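Lectin (Pleurotus ostreatus, PDB 6T0Q) binds N-acetyl-D-galactosamine and probably other galactose-type sugars, apparently through calcium-containing carbohydrate-binding modules. Local coordinates at residues Lys220-Cys225 with Asn273-Asn278; Lys57-Pro62 with Asn110-Ala115; Gly209-Gly214 with Gly284-Ile289; Leu193-Ser198 with Thr233-Ala238. All blocks are in the same frame, centred on the assembly; numbering follows the deposited sequence. Where two conformers were deposited one is given.

Contact 1. Residues Lys220-Cys225 with Asn273-Asn278. With NAG (2-acetamido-2-deoxy-beta-D-glucopyranose), chain B.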
loop_
_atom_site.group_PDB
_atom_site.type_symbol
_atom_site.label_atom_id
_atom_site.label_comp_id
_atom_site.label_asym_id
_atom_site.label_seq_id
_atom_site.Cartn_x
_atom_site.Cartn_y
_atom_site.Cartn_z
ATOM N N LYS A 220 7.238 -2.788 -11.250
ATOM C CA LYS A 220 7.800 -2.531 -9.929
ATOM C C LYS A 220 6.835 -1.648 -9.151
ATOM O O LYS A 220 6.406 -0.603 -9.651
ATOM C CB LYS A 220 9.178 -1.865 -10.023
ATOM C CG LYS A 220 9.788 -1.468 -8.676
ATOM C CD LYS A 220 10.287 -2.682 -7.890
ATOM C CE LYS A 220 10.915 -2.228 -6.575
ATOM N NZ LYS A 220 11.360 -3.375 -5.756
ATOM N N THR A 221 6.492 -2.070 -7.938
ATOM C CA THR A 221 5.604 -1.314 -7.066
ATOM C C THR A 221 6.376 -0.779 -5.869
ATOM O O THR A 221 7.190 -1.490 -5.278
ATOM C CB THR A 221 4.446 -2.190 -6.582
ATOM O OG1 THR A 221 3.668 -2.591 -7.710
ATOM C CG2 THR A 221 3.550 -1.427 -5.595
ATOM N N VAL A 222 6.126 0.474 -5.512
ATOM C CA VAL A 222 6.627 1.044 -4.268
ATOM C C VAL A 222 5.417 1.368 -3.401
ATOM O O VAL A 222 4.488 2.047 -3.854
ATOM C CB VAL A 222 7.500 2.291 -4.514
ATOM C CG1 VAL A 222 8.018 2.851 -3.189
ATOM C CG2 VAL A 222 8.680 1.929 -5.439
ATOM N N ASN A 223 5.420 0.872 -2.164
ATOM C CA ASN A 223 4.239 1.046 -1.308
ATOM C C ASN A 223 4.735 1.180 0.133
ATOM O O ASN A 223 4.779 0.220 0.899
ATOM C CB ASN A 223 3.258 -0.118 -1.484
ATOM C CG ASN A 223 2.094 -0.086 -0.498
ATOM O OD1 ASN A 223 1.637 -1.140 -0.048
ATOM N ND2 ASN A 223 1.601 1.107 -0.172
ATOM N N GLN A 224 5.138 2.401 0.497
ATOM C CA GLN A 224 5.490 2.717 1.885
ATOM C C GLN A 224 4.231 3.262 2.554
ATOM O O GLN A 224 3.975 4.465 2.551
ATOM C CB GLN A 224 6.642 3.719 1.946
ATOM C CG GLN A 224 7.887 3.317 1.158
ATOM C CD GLN A 224 8.676 2.189 1.809
ATOM O OE1 GLN A 224 8.460 1.855 2.971
ATOM N NE2 GLN A 224 9.607 1.605 1.055
ATOM N N CYS A 225 3.423 2.365 3.136
ATOM C CA CYS A 225 2.107 2.777 3.622
ATOM C C CYS A 225 2.161 3.718 4.823
ATOM O O CYS A 225 1.120 4.259 5.196
ATOM C CB CYS A 225 1.238 1.554 3.961
ATOM S SG CYS A 225 1.975 0.319 5.065
ATOM N N ASN A 273 2.422 3.182 -5.649
ATOM C CA ASN A 273 2.716 3.545 -7.032
ATOM C C ASN A 273 3.368 2.384 -7.762
ATOM O O ASN A 273 4.331 1.796 -7.259
ATOM C CB ASN A 273 3.626 4.779 -7.092
ATOM C CG ASN A 273 2.935 6.012 -6.571
ATOM O OD1 ASN A 273 2.152 6.638 -7.282
ATOM N ND2 ASN A 273 3.192 6.352 -5.316
ATOM N N THR A 274 2.862 2.085 -8.959
ATOM C CA THR A 274 3.337 0.970 -9.773
ATOM C C THR A 274 3.924 1.496 -11.076
ATOM O O THR A 274 3.233 2.174 -11.845
ATOM C CB THR A 274 2.208 -0.018 -10.080
ATOM O OG1 THR A 274 1.829 -0.708 -8.882
ATOM C CG2 THR A 274 2.682 -1.045 -11.117
ATOM N N PHE A 275 5.186 1.169 -11.328
ATOM C CA PHE A 275 5.862 1.519 -12.564
ATOM C C PHE A 275 5.827 0.301 -13.475
ATOM O O PHE A 275 6.167 -0.804 -13.043
ATOM C CB PHE A 275 7.302 1.959 -12.274
ATOM C CG PHE A 275 7.382 3.118 -11.302
ATOM C CD1 PHE A 275 7.343 2.901 -9.935
ATOM C CD2 PHE A 275 7.466 4.422 -11.761
ATOM C CE1 PHE A 275 7.393 3.971 -9.034
ATOM C CE2 PHE A 275 7.518 5.498 -10.869
ATOM C CZ PHE A 275 7.484 5.271 -9.512
ATOM N N ALA A 276 5.396 0.491 -14.720
ATOM C CA ALA A 276 5.286 -0.629 -15.645
ATOM C C ALA A 276 5.912 -0.268 -16.980
ATOM O O ALA A 276 5.775 0.861 -17.458
ATOM C CB ALA A 276 3.827 -1.056 -15.846
ATOM N N ILE A 277 6.608 -1.235 -17.575
ATOM C CA ILE A 277 7.354 -1.015 -18.805
ATOM C C ILE A 277 6.970 -2.097 -19.803
ATOM O O ILE A 277 6.977 -3.286 -19.469
ATOM C CB ILE A 277 8.877 -1.045 -18.567
ATOM C CG1 ILE A 277 9.311 -0.027 -17.509
ATOM C CG2 ILE A 277 9.619 -0.798 -19.872
ATOM C CD1 ILE A 277 10.791 -0.212 -17.097
ATOM N N ASN A 278 6.634 -1.691 -21.015
ATOM C CA ASN A 278 6.586 -2.598 -22.155
ATOM C C ASN A 278 7.817 -2.294 -23.008
ATOM O O ASN A 278 7.895 -1.240 -23.644
ATOM C CB ASN A 278 5.277 -2.424 -22.927
ATOM C CG ASN A 278 5.298 -3.093 -24.303
ATOM O OD1 ASN A 278 6.184 -3.874 -24.621
ATOM N ND2 ASN A 278 4.299 -2.782 -25.120
HETATM C C1 NAG B . 4.227 -3.305 -26.455
HETATM C C2 NAG B . 2.799 -3.513 -26.930
HETATM C C3 NAG B . 2.797 -3.908 -28.395
HETATM C C4 NAG B . 3.468 -2.824 -29.225
HETATM C C5 NAG B . 4.863 -2.485 -28.693
HETATM C C6 NAG B . 5.378 -1.182 -29.267
HETATM C C7 NAG B . 1.040 -4.193 -25.370
HETATM C C8 NAG B . 0.416 -5.328 -24.614
HETATM N N2 NAG B . 2.096 -4.502 -26.129
HETATM O O3 NAG B . 1.451 -4.082 -28.822
HETATM O O4 NAG B . 3.448 -3.476 -30.434
HETATM O O5 NAG B . 4.864 -2.302 -27.266
HETATM O O6 NAG B . 6.568 -1.374 -30.014
HETATM O O7 NAG B . 0.611 -3.043 -25.292
HETATM O O HOH W 1 5.009 4.750 -3.760
#
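Thr221 and Thr274 sit opposite one another as a non-hydrogen-bonded antiparallel pair, their side chains crossing at a slant so that the hydroxyls meet. In both, OG1 stands anti to the carbonyl carbon and beside the backbone N (chi1 -63° and -69°); Thr221 OG1 thereby lies 2.9 Å from Thr274 OG1, in a hydrogen bond that either could donate. Threonine suits the place, since its beta-branch fits an extended strand and its hydroxyl finds a partner. Hydrogen-bonded pairs flank it on both sides: Phe275 N reaches Lys220 O at 2.7 Å, and Val222 N reaches Asn273 O at 2.8 Å. On the other face, apolar Val222 CG2 approaches Phe275 CE1 obliquely at 4.3 Å. Asn273 ND2 donates to a water at 2.9 Å that in turn donates to Val222 O, while its OD1 is held by Asn247. The chain of Lys220 leads away to Ser309. Further along, Asn278 ND2 carries the C1 of an N-linked sugar, and Cys225 forms a disulfide with Cys225 of the second subunit. Strand 241-246 continues the sheet beyond 273-281, strand 311-313 beyond 214-222, and the face bearing Val222 and Phe275 packs on strand 287-296 of the opposing sheet.

Contact 2. Residues Lys57-Pro62 with Asn110-Ala115. With NAG (2-acetamido-2-deoxy-beta-D-glucopyranose), chain E.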
loop_
_atom_site.group_PDB
_atom_site.type_symbol
_atom_site.label_atom_id
_atom_site.label_comp_id
_atom_site.label_asym_id
_atom_site.label_seq_id
_atom_site.Cartn_x
_atom_site.Cartn_y
_atom_site.Cartn_z
ATOM N N LYS A 57 17.427 31.183 3.162
ATOM C CA LYS A 57 16.457 31.961 2.401
ATOM C C LYS A 57 15.083 31.319 2.548
ATOM O O LYS A 57 14.926 30.129 2.260
ATOM C CB LYS A 57 16.886 32.035 0.948
ATOM C CG LYS A 57 15.839 32.512 -0.005
ATOM C CD LYS A 57 15.802 34.004 -0.124
ATOM C CE LYS A 57 15.059 34.366 -1.401
ATOM N NZ LYS A 57 14.776 35.806 -1.495
ATOM N N ASN A 58 14.113 32.090 3.038
ATOM C CA ASN A 58 12.702 31.701 3.057
ATOM C C ASN A 58 12.104 32.089 1.712
ATOM O O ASN A 58 12.020 33.275 1.382
ATOM C CB ASN A 58 11.961 32.397 4.203
ATOM C CG ASN A 58 10.482 31.981 4.301
ATOM O OD1 ASN A 58 10.047 31.057 3.613
ATOM N ND2 ASN A 58 9.711 32.672 5.165
ATOM N N ILE A 59 11.696 31.100 0.928
ATOM C CA ILE A 59 11.150 31.338 -0.403
ATOM C C ILE A 59 9.653 31.064 -0.356
ATOM O O ILE A 59 9.231 29.951 -0.026
ATOM C CB ILE A 59 11.847 30.467 -1.458
ATOM C CG1 ILE A 59 13.307 30.889 -1.584
ATOM C CG2 ILE A 59 11.153 30.600 -2.796
ATOM C CD1 ILE A 59 14.092 30.111 -2.620
ATOM N N THR A 60 8.854 32.078 -0.674
ATOM C CA THR A 60 7.403 31.949 -0.645
ATOM C C THR A 60 6.868 31.537 -2.015
ATOM O O THR A 60 7.465 31.836 -3.053
ATOM C CB THR A 60 6.770 33.264 -0.196
ATOM O OG1 THR A 60 7.295 34.339 -0.990
ATOM C CG2 THR A 60 7.118 33.528 1.257
ATOM N N ALA A 61 5.740 30.798 -2.007
ATOM C CA ALA A 61 5.112 30.423 -3.267
ATOM C C ALA A 61 4.367 31.619 -3.851
ATOM O O ALA A 61 3.764 32.394 -3.103
ATOM C CB ALA A 61 4.134 29.266 -3.074
ATOM N N PRO A 62 4.416 31.805 -5.171
ATOM C CA PRO A 62 3.594 32.850 -5.796
ATOM C C PRO A 62 2.120 32.629 -5.488
ATOM O O PRO A 62 1.648 31.495 -5.392
ATOM C CB PRO A 62 3.893 32.692 -7.292
ATOM C CG PRO A 62 5.263 32.054 -7.334
ATOM C CD PRO A 62 5.324 31.152 -6.133
ATOM N N ASN A 110 8.969 27.826 1.813
ATOM C CA ASN A 110 9.979 26.810 2.083
ATOM C C ASN A 110 11.283 27.467 2.507
ATOM O O ASN A 110 11.743 28.420 1.869
ATOM C CB ASN A 110 10.196 25.915 0.857
ATOM C CG ASN A 110 8.988 25.050 0.563
ATOM O OD1 ASN A 110 8.793 24.017 1.198
ATOM N ND2 ASN A 110 8.155 25.482 -0.381
ATOM N N LEU A 111 11.875 26.950 3.583
ATOM C CA LEU A 111 13.132 27.467 4.111
ATOM C C LEU A 111 14.282 26.625 3.569
ATOM O O LEU A 111 14.407 25.441 3.905
ATOM C CB LEU A 111 13.134 27.456 5.637
ATOM C CG LEU A 111 14.469 27.936 6.210
ATOM C CD1 LEU A 111 14.660 29.442 5.952
ATOM C CD2 LEU A 111 14.544 27.617 7.690
ATOM N N PHE A 112 15.131 27.238 2.745
ATOM C CA PHE A 112 16.333 26.585 2.249
ATOM C C PHE A 112 17.522 27.072 3.065
ATOM O O PHE A 112 17.652 28.273 3.325
ATOM C CB PHE A 112 16.521 26.866 0.758
ATOM C CG PHE A 112 15.376 26.366 -0.082
ATOM C CD1 PHE A 112 14.249 27.156 -0.290
ATOM C CD2 PHE A 112 15.400 25.084 -0.611
ATOM C CE1 PHE A 112 13.175 26.687 -1.031
ATOM C CE2 PHE A 112 14.326 24.608 -1.359
ATOM C CZ PHE A 112 13.217 25.409 -1.568
ATOM N N ALA A 113 18.364 26.140 3.502
ATOM C CA ALA A 113 19.515 26.503 4.317
ATOM C C ALA A 113 20.715 25.699 3.854
ATOM O O ALA A 113 20.595 24.510 3.547
ATOM C CB ALA A 113 19.261 26.265 5.811
ATOM N N ILE A 114 21.868 26.359 3.791
ATOM C CA ILE A 114 23.102 25.727 3.336
ATOM C C ILE A 114 24.208 26.112 4.302
ATOM O O ILE A 114 24.386 27.296 4.603
ATOM C CB ILE A 114 23.487 26.149 1.906
ATOM C CG1 ILE A 114 22.331 25.935 0.928
ATOM C CG2 ILE A 114 24.736 25.364 1.438
ATOM C CD1 ILE A 114 22.615 26.481 -0.469
ATOM N N ALA A 115 24.940 25.121 4.787
ATOM C CA ALA A 115 26.171 25.358 5.529
ATOM C C ALA A 115 27.306 25.200 4.526
ATOM O O ALA A 115 27.509 24.107 3.991
ATOM C CB ALA A 115 26.310 24.380 6.696
HETATM C C1 NAG E . 8.294 32.422 5.439
HETATM C C2 NAG E . 8.128 32.178 6.939
HETATM C C3 NAG E . 6.663 31.889 7.283
HETATM C C4 NAG E . 5.743 32.983 6.751
HETATM C C5 NAG E . 6.011 33.188 5.258
HETATM C C6 NAG E . 5.226 34.331 4.659
HETATM C C7 NAG E . 10.127 31.289 8.045
HETATM C C8 NAG E . 10.898 30.056 8.420
HETATM N N2 NAG E . 8.984 31.088 7.383
HETATM O O3 NAG E . 6.551 31.783 8.696
HETATM O O5 NAG E . 7.404 33.472 5.021
HETATM O O6 NAG E . 5.818 35.581 4.984
HETATM O O7 NAG E . 10.527 32.415 8.316
HETATM O O HOH W 2 8.296 27.948 -1.756
#
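Ile59 and Phe112 both place their gamma carbon (CG1 and CG) anti to the carbonyl carbon, beside the backbone N (chi1 -66° and -60°), and the isoleucine then runs on extended (chi2 -179°). Its CD1 comes to 3.8 Å from Phe112 CD1, the two side chains crossing at about a right angle; a long aliphatic branch and a broad ring fill this buried face well. On the face of Leu111 and Asn58, Leu111 CD1 comes to 3.8 Å from the backbone Lys57 O. There Asn58 puts CG anti to its N, and its ND2 is bonded to C1 of the N-linked sugar at 1.5 Å. Thr60, the third residue of the Asn-X-Thr glycosylation sequon, touches that sugar with its CG2, 3.8 Å from O5. Paired backbone bonds close the ladder, among them Ile59 N to Asn110 O at 2.8 Å. A water bridges Asn110 ND2, at 2.8 Å, and Ile59 O, while Asn110 OD1 takes bonds from the backbone N of Gln106 and from Asn85 ND2; asparagine thus satisfies its amide at both ends. Lys57 NZ reaches Ser148. Strand 79-84 lies on the far side of strand 109-118, and the Phe112 ring packs on Ile131 of strand 126-135 in the facing sheet.

Contact 3. Residues Gly209-Gly214 with Gly284-Ile289. With CA (calcium ion), chain G.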
loop_
_atom_site.group_PDB
_atom_site.type_symbol
_atom_site.label_atom_id
_atom_site.label_comp_id
_atom_site.label_asym_id
_atom_site.label_seq_id
_atom_site.Cartn_x
_atom_site.Cartn_y
_atom_site.Cartn_z
ATOM N N GLY A 209 23.700 -13.547 -24.750
ATOM C CA GLY A 209 23.867 -12.244 -25.369
ATOM C C GLY A 209 22.819 -11.865 -26.390
ATOM O O GLY A 209 23.032 -10.928 -27.164
ATOM N N ALA A 210 21.688 -12.560 -26.421
ATOM C CA ALA A 210 20.613 -12.196 -27.332
ATOM C C ALA A 210 19.302 -12.695 -26.756
ATOM O O ALA A 210 19.271 -13.624 -25.946
ATOM C CB ALA A 210 20.840 -12.763 -28.743
ATOM N N ALA A 211 18.217 -12.057 -27.167
ATOM C CA ALA A 211 16.878 -12.449 -26.764
ATOM C C ALA A 211 16.025 -12.602 -28.009
ATOM O O ALA A 211 16.345 -12.037 -29.059
ATOM C CB ALA A 211 16.247 -11.411 -25.822
ATOM N N PRO A 212 14.925 -13.354 -27.924
ATOM C CA PRO A 212 14.005 -13.442 -29.066
ATOM C C PRO A 212 13.435 -12.078 -29.429
ATOM O O PRO A 212 13.398 -11.150 -28.617
ATOM C CB PRO A 212 12.900 -14.384 -28.564
ATOM C CG PRO A 212 13.521 -15.147 -27.447
ATOM C CD PRO A 212 14.491 -14.203 -26.801
ATOM N N VAL A 213 12.988 -11.965 -30.682
ATOM C CA VAL A 213 12.242 -10.789 -31.114
ATOM C C VAL A 213 10.908 -10.757 -30.384
ATOM O O VAL A 213 10.246 -11.790 -30.231
ATOM C CB VAL A 213 12.033 -10.818 -32.639
ATOM C CG1 VAL A 213 11.145 -9.648 -33.089
ATOM C CG2 VAL A 213 13.376 -10.816 -33.368
ATOM N N GLY A 214 10.505 -9.576 -29.918
ATOM C CA GLY A 214 9.189 -9.450 -29.311
ATOM C C GLY A 214 9.154 -8.478 -28.149
ATOM O O GLY A 214 10.181 -7.891 -27.783
ATOM N N GLY A 284 18.415 -9.474 -31.648
ATOM C CA GLY A 284 19.744 -9.375 -31.093
ATOM C C GLY A 284 19.736 -9.134 -29.594
ATOM O O GLY A 284 18.820 -9.560 -28.880
ATOM N N PRO A 285 20.771 -8.454 -29.090
ATOM C CA PRO A 285 20.812 -8.111 -27.659
ATOM C C PRO A 285 19.605 -7.277 -27.262
ATOM O O PRO A 285 19.060 -6.514 -28.065
ATOM C CB PRO A 285 22.112 -7.306 -27.519
ATOM C CG PRO A 285 22.950 -7.704 -28.721
ATOM C CD PRO A 285 21.949 -7.953 -29.822
ATOM N N ALA A 286 19.189 -7.424 -26.004
ATOM C CA ALA A 286 18.040 -6.682 -25.500
ATOM C C ALA A 286 18.222 -6.371 -24.020
ATOM O O ALA A 286 18.837 -7.144 -23.279
ATOM C CB ALA A 286 16.737 -7.470 -25.703
ATOM N N GLY A 287 17.653 -5.247 -23.594
ATOM C CA GLY A 287 17.630 -4.905 -22.182
ATOM C C GLY A 287 16.890 -3.600 -21.976
ATOM O O GLY A 287 16.743 -2.789 -22.894
ATOM N N VAL A 288 16.414 -3.414 -20.747
ATOM C CA VAL A 288 15.879 -2.127 -20.316
ATOM C C VAL A 288 16.542 -1.775 -18.991
ATOM O O VAL A 288 16.826 -2.656 -18.171
ATOM C CB VAL A 288 14.333 -2.138 -20.205
ATOM C CG1 VAL A 288 13.870 -3.166 -19.205
ATOM C CG2 VAL A 288 13.781 -0.740 -19.825
ATOM N N ILE A 289 16.823 -0.492 -18.795
ATOM C CA ILE A 289 17.490 -0.022 -17.586
ATOM C C ILE A 289 16.797 1.256 -17.144
ATOM O O ILE A 289 16.350 2.047 -17.982
ATOM C CB ILE A 289 19.002 0.193 -17.832
ATOM C CG1 ILE A 289 19.733 0.537 -16.532
ATOM C CG2 ILE A 289 19.247 1.280 -18.877
ATOM C CD1 ILE A 289 21.264 0.548 -16.715
HETATM CA CA CA G . 17.960 -5.312 -29.904
HETATM O O HOH W 3 17.231 -12.168 -31.447
#
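Ala211 N donates to Gly284 O at 3.1 Å, nearly straight at the hydrogen (171°) but with the donor raised 42° above the carbonyl plane. The backbones meet in irregular chain: 209-213 is loop, and 284-289 becomes strand only from Gly287. A water bridges the two backbones, donating to Ala211 O at 2.6 Å and accepting from Gly284 N at 2.9 Å. Ala210 CA adds a weak CA-H...O contact to Gly284 O at 3.5 Å. Gly284 has a positive phi (88°), where a side chain would press against the preceding carbonyl O and Pro285 CD, so glycine fits. The small methyls of Ala211 and Ala286 meet, CB to CB, at 4.0 Å, and Pro285 CG lies 3.6 Å from Gly209 O. The proline offers its own carbonyl to the metal, Pro285 O binding calcium at 2.5 Å. Asp239 OD1, Asp240 OD2, Asn281 OD1 and Gly283 O are the other protein ligands. Asn281 also ties both segments together, its ND2 donating to Pro212 O and Gly284 O. Such a site, built from strand ends and the following loop, is consistent with a calcium-containing carbohydrate-binding module; Gly283 also binds N-acetyl-D-galactosamine.

Contact 4. Residues Leu193-Ser198 with Thr233-Ala238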
loop_
_atom_site.group_PDB
_atom_site.type_symbol
_atom_site.label_atom_id
_atom_site.label_comp_id
_atom_site.label_asym_id
_atom_site.label_seq_id
_atom_site.Cartn_x
_atom_site.Cartn_y
_atom_site.Cartn_z
ATOM N N LEU A 193 20.024 11.649 -12.996
ATOM C CA LEU A 193 20.115 10.478 -12.131
ATOM C C LEU A 193 21.250 9.606 -12.642
ATOM O O LEU A 193 21.562 9.634 -13.839
ATOM C CB LEU A 193 18.816 9.648 -12.125
ATOM C CG LEU A 193 17.596 10.271 -11.442
ATOM C CD1 LEU A 193 16.340 9.448 -11.755
ATOM C CD2 LEU A 193 17.831 10.351 -9.935
ATOM N N PRO A 194 21.878 8.816 -11.772
ATOM C CA PRO A 194 22.898 7.876 -12.253
ATOM C C PRO A 194 22.243 6.657 -12.884
ATOM O O PRO A 194 21.170 6.218 -12.460
ATOM C CB PRO A 194 23.655 7.494 -10.974
ATOM C CG PRO A 194 22.582 7.542 -9.916
ATOM C CD PRO A 194 21.726 8.757 -10.306
ATOM N N LEU A 195 22.886 6.127 -13.927
ATOM C CA LEU A 195 22.612 4.754 -14.344
ATOM C C LEU A 195 23.580 3.773 -13.700
ATOM O O LEU A 195 23.238 2.598 -13.511
ATOM C CB LEU A 195 22.676 4.631 -15.868
ATOM C CG LEU A 195 21.509 5.301 -16.589
ATOM C CD1 LEU A 195 21.685 5.158 -18.086
ATOM C CD2 LEU A 195 20.160 4.719 -16.111
ATOM N N ARG A 196 24.781 4.235 -13.365
ATOM C CA ARG A 196 25.635 3.503 -12.447
ATOM C C ARG A 196 24.837 3.136 -11.202
ATOM O O ARG A 196 24.143 3.981 -10.630
ATOM C CB ARG A 196 26.844 4.366 -12.080
ATOM C CG ARG A 196 27.788 3.730 -11.075
ATOM C CD ARG A 196 28.904 4.708 -10.701
ATOM N NE ARG A 196 29.586 5.255 -11.872
ATOM C CZ ARG A 196 30.793 4.872 -12.277
ATOM N NH1 ARG A 196 31.444 3.930 -11.603
ATOM N NH2 ARG A 196 31.346 5.422 -13.355
ATOM N N GLY A 197 24.903 1.866 -10.806
ATOM C CA GLY A 197 24.060 1.360 -9.739
ATOM C C GLY A 197 22.785 0.686 -10.209
ATOM O O GLY A 197 22.127 0.013 -9.407
ATOM N N SER A 198 22.418 0.841 -11.477
ATOM C CA SER A 198 21.268 0.156 -12.051
ATOM C C SER A 198 21.737 -0.970 -12.966
ATOM O O SER A 198 22.925 -1.099 -13.277
ATOM C CB SER A 198 20.375 1.139 -12.819
ATOM O OG SER A 198 19.947 2.183 -11.966
ATOM N N THR A 233 11.170 11.124 -10.214
ATOM C CA THR A 233 11.957 11.382 -11.409
ATOM C C THR A 233 12.422 10.039 -11.943
ATOM O O THR A 233 12.918 9.210 -11.175
ATOM C CB THR A 233 13.145 12.282 -11.094
ATOM O OG1 THR A 233 12.664 13.469 -10.447
ATOM C CG2 THR A 233 13.887 12.669 -12.391
ATOM N N VAL A 234 12.242 9.812 -13.242
ATOM C CA VAL A 234 12.550 8.525 -13.863
ATOM C C VAL A 234 13.546 8.747 -14.987
ATOM O O VAL A 234 13.345 9.622 -15.835
ATOM C CB VAL A 234 11.284 7.832 -14.406
ATOM C CG1 VAL A 234 11.651 6.490 -15.071
ATOM C CG2 VAL A 234 10.269 7.639 -13.300
ATOM N N LEU A 235 14.611 7.954 -14.996
ATOM C CA LEU A 235 15.567 7.912 -16.091
ATOM C C LEU A 235 15.519 6.516 -16.698
ATOM O O LEU A 235 15.627 5.534 -15.963
ATOM C CB LEU A 235 16.972 8.227 -15.575
ATOM C CG LEU A 235 18.083 8.142 -16.611
ATOM C CD1 LEU A 235 17.873 9.218 -17.654
ATOM C CD2 LEU A 235 19.440 8.286 -15.919
ATOM N N ILE A 236 15.349 6.409 -18.020
ATOM C CA ILE A 236 15.122 5.096 -18.625
ATOM C C ILE A 236 15.695 5.036 -20.039
ATOM O O ILE A 236 15.687 6.023 -20.784
ATOM C CB ILE A 236 13.611 4.764 -18.619
ATOM C CG1 ILE A 236 13.324 3.386 -19.222
ATOM C CG2 ILE A 236 12.807 5.845 -19.363
ATOM C CD1 ILE A 236 11.871 2.941 -18.917
ATOM N N ALA A 237 16.185 3.851 -20.413
ATOM C CA ALA A 237 16.583 3.559 -21.786
ATOM C C ALA A 237 16.368 2.074 -22.041
ATOM O O ALA A 237 16.335 1.271 -21.104
ATOM C CB ALA A 237 18.047 3.944 -22.055
ATOM N N ALA A 238 16.230 1.708 -23.318
ATOM C CA ALA A 238 16.004 0.311 -23.671
ATOM C C ALA A 238 16.570 0.007 -25.049
ATOM O O ALA A 238 16.610 0.870 -25.931
ATOM C CB ALA A 238 14.513 -0.060 -23.653
#
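Leu193 and Leu235 meet on the outer side of a beta-sandwich, where the loop 193-198 lies over strand 233-238 without any hydrogen bond between them. Leu193 points at the strand, its CG anti to the carbonyl carbon (chi1 -70°), and its CD1 rests 3.5 Å from Thr233 O and 4.1 Å from Thr233 CG2. The same leucine touches Leu293 and Phe102, the latter on strand 98-104 of the N-terminal half, which places it at the meeting of the two halves of the chain. Its carbonyl also takes part: Leu193 O lies 3.3 Å from Leu235 CD2. Pro194 directs its CB away from the strand, while its O accepts a hydrogen bond from Thr291. Leu195 then opens a type II turn that ends at Ser198, closed by Ser198 N to Leu195 O at 2.8 Å; Gly197 occupies the turn position with positive phi (95°), for which glycine is well suited. Val234 and Ile236 point to the other face of their sheet, toward strand 241-246 in the sandwich interior, leaving Thr233 and Leu235 to meet the loop. Leucine, apolar and branched at its end, suits both sides of this buried contact: Leu195 crosses Leu235 at about a right angle, with Leu195 CD2 3.6 Å from Leu235 CD2.

In the fold
Contacts 1 and 2 look like counterparts in the two halves of the chain, each with a lysine-phenylalanine pair and a water-bridging asparagine; their centres lie 31 Å apart. Their sugars sit at different places, on paired Asn58 in contact 2 but beyond the pairing, on Asn278, in contact 1. Contacts 1, 3 and 4 share the C-terminal sandwich. Contact 1 lies in one sheet, whose Ile277 CD1 packs on Val288 CG2 of contact 3 at 4.1 Å and on Ile236 CD1 of contact 4 at 3.8 Å. Contacts 3 and 4 join through neighbouring strands of the other sheet, where Ile289 N lies 2.9 Å from Ala237 O, probably hydrogen-bonded. Contact 3 reaches the C-terminal calcium site; the N-terminal half has its own.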